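Local coordinates for Iron(III) ABC transporter, periplasmic iron-compound-binding protein (Vibrio cholerae, PDB 5GGY) that probably binds ferric siderophores such as desferrioxamine (Desferal) in the periplasm and delivers them to an ABC transporter for iron uptake, at residues Leu22-Leu27 against Gln48-Pro53; Pro104-Gln109 against Trp256-Ala261. All blocks are in the same frame, centred on the assembly; numbering follows the deposited sequence.

In the fold
Contact 1 and contact 2 lie in series along the chain, with centres about 12 Å apart, in the middle of a two-lobed solute-binding protein. Contact 1 packs the start of helix 24-32 against the end of helix 43-49, within the N-terminal lobe that holds the three-stranded parallel sheet. Contact 2 brings the loop after strand 100-102 against the loop between strand 249-252 and helix 262-276, tying that lobe to the chain returning from the mixed sheet of the other. The two contacts touch: Trp24 CE3 lies 3.7 Å from Trp256 CZ2, and Asp25 CB packs on Tyr258 and Gly259. These residues probably lie by the cleft where this family holds its ligand.

Contact 1: Leu22-Leu27 against Gln48-Pro53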
# COMPACT_ATOMS: atom_id res chain seq x y z
N LEU A 22 7.78 -14.65 -19.05
CA LEU A 22 7.28 -14.51 -20.42
C LEU A 22 6.67 -13.14 -20.71
O LEU A 22 6.22 -12.90 -21.83
CB LEU A 22 6.25 -15.59 -20.72
CG LEU A 22 6.76 -17.03 -20.60
CD1 LEU A 22 5.71 -17.98 -21.13
CD2 LEU A 22 8.08 -17.20 -21.34
N ASN A 23 6.64 -12.26 -19.72
CA ASN A 23 6.11 -10.92 -19.94
C ASN A 23 6.92 -9.86 -19.19
O ASN A 23 7.61 -10.17 -18.22
CB ASN A 23 4.64 -10.86 -19.52
CG ASN A 23 3.76 -10.25 -20.60
OD1 ASN A 23 4.06 -10.35 -21.79
ND2 ASN A 23 2.67 -9.62 -20.19
N TRP A 24 6.83 -8.62 -19.66
CA TRP A 24 7.63 -7.54 -19.10
C TRP A 24 7.20 -7.12 -17.70
O TRP A 24 8.03 -6.75 -16.88
CB TRP A 24 7.59 -6.33 -20.04
CG TRP A 24 8.47 -6.49 -21.24
CD1 TRP A 24 9.35 -7.51 -21.47
CD2 TRP A 24 8.55 -5.62 -22.37
NE1 TRP A 24 9.98 -7.32 -22.68
CE2 TRP A 24 9.51 -6.17 -23.25
CE3 TRP A 24 7.92 -4.43 -22.73
CZ2 TRP A 24 9.84 -5.57 -24.46
CZ3 TRP A 24 8.25 -3.83 -23.93
CH2 TRP A 24 9.20 -4.40 -24.78
N ASP A 25 5.89 -7.18 -17.43
CA ASP A 25 5.39 -6.83 -16.11
C ASP A 25 5.90 -7.82 -15.08
O ASP A 25 6.37 -7.44 -14.01
CB ASP A 25 3.86 -6.77 -16.11
CG ASP A 25 3.21 -8.08 -16.50
OD1 ASP A 25 3.88 -8.90 -17.17
OD2 ASP A 25 2.03 -8.29 -16.15
N LEU A 26 5.82 -9.11 -15.42
CA LEU A 26 6.33 -10.18 -14.57
C LEU A 26 7.84 -10.12 -14.45
O LEU A 26 8.40 -10.44 -13.40
CB LEU A 26 5.90 -11.54 -15.11
CG LEU A 26 4.41 -11.85 -15.06
CD1 LEU A 26 4.12 -13.23 -15.65
CD2 LEU A 26 3.90 -11.76 -13.62
N LEU A 27 8.50 -9.72 -15.54
CA LEU A 27 9.95 -9.55 -15.53
C LEU A 27 10.34 -8.49 -14.52
O LEU A 27 11.31 -8.64 -13.79
CB LEU A 27 10.46 -9.17 -16.92
CG LEU A 27 11.96 -8.91 -17.04
CD1 LEU A 27 12.78 -10.06 -16.48
CD2 LEU A 27 12.34 -8.64 -18.49
N GLN A 48 14.38 -0.04 -24.14
CA GLN A 48 13.81 1.19 -24.68
C GLN A 48 12.44 1.51 -24.09
O GLN A 48 12.11 2.68 -23.88
CB GLN A 48 13.71 1.10 -26.20
CG GLN A 48 15.01 0.74 -26.89
CD GLN A 48 16.10 1.77 -26.65
OE1 GLN A 48 15.84 2.97 -26.59
NE2 GLN A 48 17.33 1.30 -26.49
N TRP A 49 11.64 0.48 -23.82
CA TRP A 49 10.25 0.68 -23.42
C TRP A 49 10.02 0.62 -21.91
O TRP A 49 9.11 1.28 -21.40
CB TRP A 49 9.36 -0.35 -24.12
CG TRP A 49 9.25 -0.14 -25.61
CD1 TRP A 49 10.02 -0.71 -26.58
CD2 TRP A 49 8.31 0.71 -26.28
NE1 TRP A 49 9.62 -0.26 -27.82
CE2 TRP A 49 8.57 0.61 -27.66
CE3 TRP A 49 7.28 1.55 -25.85
CZ2 TRP A 49 7.84 1.31 -28.61
CZ3 TRP A 49 6.55 2.25 -26.80
CH2 TRP A 49 6.83 2.12 -28.16
N VAL A 50 10.84 -0.15 -21.20
CA VAL A 50 10.66 -0.32 -19.76
C VAL A 50 11.79 0.33 -18.95
O VAL A 50 11.54 0.92 -17.89
CB VAL A 50 10.57 -1.80 -19.37
CG1 VAL A 50 10.24 -1.95 -17.90
CG2 VAL A 50 9.53 -2.50 -20.23
N VAL A 51 13.01 0.19 -19.45
CA VAL A 51 14.21 0.78 -18.85
C VAL A 51 14.51 0.24 -17.44
O VAL A 51 15.55 -0.39 -17.23
CB VAL A 51 14.09 2.32 -18.78
CG1 VAL A 51 15.39 2.92 -18.28
CG2 VAL A 51 13.73 2.89 -20.14
N GLN A 52 13.61 0.50 -16.49
CA GLN A 52 13.82 0.07 -15.11
C GLN A 52 12.72 -0.89 -14.66
O GLN A 52 11.55 -0.72 -15.00
CB GLN A 52 13.89 1.28 -14.17
CG GLN A 52 12.63 2.15 -14.13
CD GLN A 52 12.52 3.09 -15.31
OE1 GLN A 52 13.46 3.80 -15.65
NE2 GLN A 52 11.35 3.11 -15.94
N PRO A 53 13.09 -1.92 -13.88
CA PRO A 53 14.45 -2.22 -13.40
C PRO A 53 15.35 -2.80 -14.49
O PRO A 53 14.86 -3.43 -15.43
CB PRO A 53 14.21 -3.24 -12.29
CG PRO A 53 12.98 -3.94 -12.71
CD PRO A 53 12.12 -2.90 -13.37
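Next to Trp24, whose indole lies against Trp49 and Val50, Asp25 OD1 takes a short bond from Leu26 N and a weak one from Asn23 ND2. Leu26 N reaches OD1 at 2.6 Å along a bent path, 57° out of the carboxylate plane; Asn23 ND2 is 3.3 Å from OD1. An acid suits the first turn of a helix, where the helix end would probably favour its negative charge. The contact itself is apolar and is carried by the six-membered ring of Trp24. Val50 CG2 meets this ring obliquely, 3.5 Å from Trp24 CE3: a chi1 of -174° turns CG1 anti to the backbone N and leaves CG2 beside that N, facing the indole. Farther round the rim, Trp24 CZ3 lies 3.7 Å from Trp49 CB. The indoles are tilted by only 27° but barely overlap, the six-membered ring of Trp24 and the five-membered ring of Trp49 having centroids 6.0 Å apart. Trp49 touches mainly through CB, while its indole leads away. This is the N-terminal lobe of a solute-binding protein of family 8; the contact ties the beginning of helix 24-32 to the end of helix 43-49 near the centre of the chain, beside Trp256, consistent with an aromatic lining of the cleft between lobes. Tryptophan suits its position because it offers a broad apolar surface and also one N-H: Trp24 NE1 donates to Pro41 O, which helps to fix the rotation of the ring. Arg65 makes a cation-pi contact with the same indole, and Tyr46 and Trp256 meet it edge-to-face. Beyond a cis peptide bond, Pro53 turns back onto helix 24-32, touching Glu28, Leu31 and Glu32.

Contact 2: Pro104-Gln109 against Trp256-Ala261; sequences PNFSEQ and WSYGGA
Two irregular loops at the junction of the lobes form this contact: Pro104-Gln109 leads from strand 100-102 of the N-terminal lobe into helix 112-126, and Trp256-Ala261 runs from strand 249-252 of the mixed sheet to helix 262-276. Phe106 carries it. A chi1 of -55° sets its CG beside the backbone N, anti to the carbonyl carbon, and sends the ring toward Tyr258. The far end of the ring is pushed against the backbone there, with Phe106 CZ 3.3 Å from Tyr258 C. Tyr258 CB stands over one face as a CH-pi contact, 4.2 Å from the ring centroid and 19° off the normal. On the opposite face lies the amide of Asn105, its CG 3.6 Å above the Phe106 ring plane and offset toward the rim. At the ring edge, near its plane, Gly259 O approaches Phe106 CZ to 3.5 Å, so that the slightly positive aromatic hydrogens probably face the carbonyl oxygen. Gly259 O also accepts a hydrogen bond of 2.6 Å from a water, and that water accepts one of 3.0 Å from Asn105 ND2. Asparagine fits here because its amide can both cover the ring and donate: the water and Ala112 O, both partners of ND2, hold it in place. Glycine suits position 259, where a psi of -153° is more readily adopted by glycine than by other residues and Asp25 CB packs on the backbone C. Backbone hydrogen bonds between Phe106 and Trp202, and Ser257 OG bonded to Arg166, extend both loops toward the other lobe. No direct hydrogen bond joins the segments; the buried Gly259 O is satisfied through water, and the loops meet mainly through apolar contact with one ring, which imposes little directional constraint.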
# COMPACT_ATOMS: atom_id res chain seq x y z
N PRO A 104 -2.55 -13.13 -14.67
CA PRO A 104 -3.04 -12.19 -15.68
C PRO A 104 -3.39 -10.82 -15.11
O PRO A 104 -3.70 -10.69 -13.93
CB PRO A 104 -4.29 -12.89 -16.22
CG PRO A 104 -4.80 -13.66 -15.05
CD PRO A 104 -3.57 -14.13 -14.30
N ASN A 105 -3.35 -9.80 -15.97
CA ASN A 105 -3.68 -8.44 -15.58
C ASN A 105 -4.17 -7.64 -16.79
O ASN A 105 -4.20 -8.15 -17.91
CB ASN A 105 -2.47 -7.76 -14.94
CG ASN A 105 -2.84 -6.53 -14.12
OD1 ASN A 105 -3.98 -6.06 -14.18
ND2 ASN A 105 -1.88 -6.00 -13.37
N PHE A 106 -4.56 -6.39 -16.54
CA PHE A 106 -4.94 -5.44 -17.58
C PHE A 106 -6.12 -5.93 -18.41
O PHE A 106 -6.24 -5.61 -19.59
CB PHE A 106 -3.74 -5.15 -18.48
CG PHE A 106 -2.53 -4.66 -17.73
CD1 PHE A 106 -2.43 -3.33 -17.37
CD2 PHE A 106 -1.51 -5.53 -17.38
CE1 PHE A 106 -1.32 -2.88 -16.66
CE2 PHE A 106 -0.41 -5.08 -16.68
CZ PHE A 106 -0.32 -3.75 -16.32
N SER A 107 -7.00 -6.71 -17.78
CA SER A 107 -8.23 -7.11 -18.43
C SER A 107 -9.25 -5.99 -18.27
O SER A 107 -9.03 -5.04 -17.52
CB SER A 107 -8.77 -8.42 -17.85
OG SER A 107 -9.86 -8.19 -16.98
N GLU A 108 -10.37 -6.12 -18.98
CA GLU A 108 -11.44 -5.13 -18.96
C GLU A 108 -11.94 -4.84 -17.55
O GLU A 108 -12.23 -3.69 -17.20
CB GLU A 108 -12.60 -5.61 -19.84
CG GLU A 108 -12.74 -7.13 -19.93
CD GLU A 108 -11.78 -7.76 -20.93
OE1 GLU A 108 -11.32 -7.04 -21.84
OE2 GLU A 108 -11.48 -8.97 -20.79
N GLN A 109 -12.02 -5.88 -16.73
CA GLN A 109 -12.59 -5.77 -15.39
C GLN A 109 -11.52 -5.69 -14.30
O GLN A 109 -11.84 -5.57 -13.13
CB GLN A 109 -13.52 -6.95 -15.13
CG GLN A 109 -12.92 -8.31 -15.46
CD GLN A 109 -13.97 -9.38 -15.61
OE1 GLN A 109 -14.45 -9.65 -16.72
NE2 GLN A 109 -14.35 -10.00 -14.50
N TRP A 256 7.11 1.94 -18.41
CA TRP A 256 6.14 0.98 -18.93
C TRP A 256 4.79 1.12 -18.23
O TRP A 256 4.68 0.96 -17.02
CB TRP A 256 6.68 -0.44 -18.77
CG TRP A 256 5.95 -1.49 -19.55
CD1 TRP A 256 5.45 -2.67 -19.07
CD2 TRP A 256 5.64 -1.47 -20.95
NE1 TRP A 256 4.85 -3.38 -20.09
CE2 TRP A 256 4.95 -2.66 -21.25
CE3 TRP A 256 5.87 -0.55 -21.99
CZ2 TRP A 256 4.49 -2.97 -22.53
CZ3 TRP A 256 5.42 -0.86 -23.26
CH2 TRP A 256 4.74 -2.05 -23.52
N SER A 257 3.77 1.43 -19.02
CA SER A 257 2.43 1.67 -18.50
C SER A 257 1.64 0.37 -18.36
O SER A 257 0.45 0.38 -18.06
CB SER A 257 1.67 2.64 -19.39
OG SER A 257 2.43 3.81 -19.64
N TYR A 258 2.32 -0.75 -18.59
CA TYR A 258 1.71 -2.06 -18.43
C TYR A 258 2.63 -2.98 -17.63
O TYR A 258 2.87 -4.12 -18.01
CB TYR A 258 1.41 -2.68 -19.80
CG TYR A 258 0.88 -1.68 -20.80
CD1 TYR A 258 1.72 -1.08 -21.73
CD2 TYR A 258 -0.47 -1.34 -20.83
CE1 TYR A 258 1.25 -0.16 -22.64
CE2 TYR A 258 -0.96 -0.42 -21.74
CZ TYR A 258 -0.09 0.16 -22.65
OH TYR A 258 -0.56 1.08 -23.56
N GLY A 259 3.13 -2.47 -16.51
CA GLY A 259 4.11 -3.19 -15.71
C GLY A 259 3.59 -3.69 -14.38
O GLY A 259 2.40 -3.92 -14.20
N GLY A 260 4.51 -3.84 -13.43
CA GLY A 260 4.17 -4.37 -12.11
C GLY A 260 3.99 -3.31 -11.05
O GLY A 260 3.64 -2.17 -11.34
N ALA A 261 4.22 -3.71 -9.80
CA ALA A 261 4.00 -2.84 -8.64
C ALA A 261 4.92 -1.62 -8.64
O ALA A 261 4.48 -0.51 -8.34
CB ALA A 261 4.18 -3.62 -7.35
O HOH W 1 1.07 -6.17 -13.88